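Local coordinates for ZT_dimer domain-containing protein (Thermotoga maritima, PDB 6VDA) that probably transports divalent metal cations such as zinc across the membrane, this chain being its C-terminal, zinc-binding dimerisation domain, at residues A[26-30]-A[83-89]. Sequence-based numbering, arbitrary orientation.
Sequences HNPHR and EPLGNVE. With ZN (zinc ion), chain B; SO4 (sulfate ion), chain C.
H29, E83 and E89 converge on one zinc ion, and no direct hydrogen bond joins the two segments; the metal is the main link, with one salt bridge and one apolar contact beside it. The H29 side chain can be traced outward. Its CB points toward 83-89, and CG lies between the backbone N and the carbonyl carbon (chi1 66°), which leaves NE2 at the metal. ND1 donates to N27 O at 2.9 Å, the oxygen 11° out of the ring plane, and this second-shell bond, with the zinc at NE2, holds the ring's rotation. CD2 lies 3.4 Å from E89 OE2 and CE1 3.5 Å from E83 OE1, both in van der Waals contact. NE2, at the tip, binds zinc at 2.1 Å. The E83 carboxylate stands nearly perpendicular to the ring, planes 82° apart, and gives OE2 to the metal. E89, its chain bent at chi2, binds zinc through OE1 at 2.1 Å. Its OE2 lies over one face of the R30 guanidinium, 3.1 Å from NE, a salt bridge of charge alone. Farther off, L85 CD2 packs on H26 CB at 3.6 Å. D45 completes the site from strand 39-48, which runs between strands 26-36 and 75-84; the zinc thus ties both outer strands and the C-terminal tail to the central one, while P28 packs on helix 6-19 and P84 meets H58 of the second subunit.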
# COMPACT_ATOMS: atom_id res chain seq x y z
N HIS A 26 -4.24 13.06 -7.19
CA HIS A 26 -5.64 13.51 -6.97
C HIS A 26 -6.15 13.00 -5.61
O HIS A 26 -5.66 11.95 -5.15
CB HIS A 26 -6.53 13.09 -8.14
CG HIS A 26 -6.17 13.80 -9.41
ND1 HIS A 26 -6.45 15.13 -9.61
CD2 HIS A 26 -5.53 13.37 -10.52
CE1 HIS A 26 -6.01 15.50 -10.79
NE2 HIS A 26 -5.43 14.43 -11.36
N ASN A 27 -7.05 13.77 -5.00
CA ASN A 27 -7.87 13.37 -3.83
C ASN A 27 -7.00 12.68 -2.78
O ASN A 27 -7.29 11.55 -2.39
CB ASN A 27 -9.02 12.46 -4.25
CG ASN A 27 -10.05 12.28 -3.16
OD1 ASN A 27 -10.71 11.25 -3.06
ND2 ASN A 27 -10.20 13.30 -2.33
N PRO A 28 -5.91 13.31 -2.30
CA PRO A 28 -5.17 12.77 -1.16
C PRO A 28 -6.13 12.66 0.04
O PRO A 28 -6.84 13.63 0.30
CB PRO A 28 -4.05 13.78 -0.90
CG PRO A 28 -4.52 15.06 -1.59
CD PRO A 28 -5.35 14.59 -2.77
N HIS A 29 -6.16 11.50 0.69
CA HIS A 29 -7.07 11.19 1.83
C HIS A 29 -6.43 10.13 2.73
O HIS A 29 -5.41 9.54 2.31
CB HIS A 29 -8.45 10.77 1.33
CG HIS A 29 -8.48 9.47 0.59
ND1 HIS A 29 -7.99 9.34 -0.70
CD2 HIS A 29 -8.98 8.25 0.93
CE1 HIS A 29 -8.17 8.09 -1.11
NE2 HIS A 29 -8.77 7.40 -0.13
N ARG A 30 -7.02 9.89 3.90
CA ARG A 30 -6.46 9.01 4.97
C ARG A 30 -5.02 9.43 5.24
O ARG A 30 -4.14 8.55 5.42
CB ARG A 30 -6.57 7.53 4.59
CG ARG A 30 -7.96 6.94 4.80
CD ARG A 30 -8.00 5.44 4.63
NE ARG A 30 -9.37 4.95 4.55
CZ ARG A 30 -9.71 3.67 4.39
NH1 ARG A 30 -8.78 2.73 4.30
NH2 ARG A 30 -10.99 3.34 4.32
N GLU A 83 -4.66 4.48 -5.65
CA GLU A 83 -6.01 4.00 -6.03
C GLU A 83 -6.43 4.64 -7.35
O GLU A 83 -5.92 5.71 -7.72
CB GLU A 83 -7.06 4.39 -4.98
CG GLU A 83 -6.70 3.99 -3.57
CD GLU A 83 -7.62 4.63 -2.54
OE1 GLU A 83 -8.68 5.13 -2.94
OE2 GLU A 83 -7.27 4.63 -1.35
N PRO A 84 -7.38 4.03 -8.08
CA PRO A 84 -8.03 4.68 -9.21
C PRO A 84 -8.88 5.88 -8.80
O PRO A 84 -9.43 5.87 -7.70
CB PRO A 84 -8.96 3.61 -9.81
CG PRO A 84 -8.49 2.30 -9.19
CD PRO A 84 -7.91 2.68 -7.84
N LEU A 85 -9.00 6.87 -9.69
CA LEU A 85 -9.94 8.02 -9.55
C LEU A 85 -11.33 7.47 -9.22
O LEU A 85 -11.85 6.67 -10.04
CB LEU A 85 -9.99 8.82 -10.85
CG LEU A 85 -8.76 9.66 -11.17
CD1 LEU A 85 -9.00 10.52 -12.41
CD2 LEU A 85 -8.37 10.54 -9.99
N GLY A 86 -11.89 7.89 -8.09
CA GLY A 86 -13.28 7.59 -7.68
C GLY A 86 -13.40 6.23 -7.01
O GLY A 86 -14.48 5.65 -7.09
N ASN A 87 -12.33 5.76 -6.37
CA ASN A 87 -12.25 4.42 -5.74
C ASN A 87 -13.26 4.33 -4.58
O ASN A 87 -13.56 5.39 -3.99
CB ASN A 87 -10.83 4.13 -5.25
CG ASN A 87 -10.70 2.78 -4.58
OD1 ASN A 87 -10.98 1.76 -5.19
ND2 ASN A 87 -10.29 2.77 -3.32
N VAL A 88 -13.75 3.12 -4.27
CA VAL A 88 -14.69 2.82 -3.15
C VAL A 88 -13.94 2.02 -2.06
O VAL A 88 -14.48 1.02 -1.57
CB VAL A 88 -15.93 2.07 -3.67
CG1 VAL A 88 -17.10 2.16 -2.69
CG2 VAL A 88 -16.35 2.56 -5.05
N GLU A 89 -12.73 2.48 -1.69
CA GLU A 89 -11.76 1.78 -0.80
C GLU A 89 -11.84 0.26 -1.00
O GLU A 89 -10.89 -0.38 -1.47
CB GLU A 89 -11.99 2.18 0.66
CG GLU A 89 -11.98 3.68 0.90
CD GLU A 89 -10.63 4.37 0.82
OE1 GLU A 89 -9.83 4.03 -0.07
OE2 GLU A 89 -10.37 5.27 1.66
ZN ZN B . -8.17 5.34 -0.15
S SO4 C . -8.04 16.55 -6.87
O1 SO4 C . -7.01 16.56 -5.86
O2 SO4 C . -7.50 17.04 -8.11
O3 SO4 C . -9.13 17.40 -6.46
O4 SO4 C . -8.53 15.22 -7.05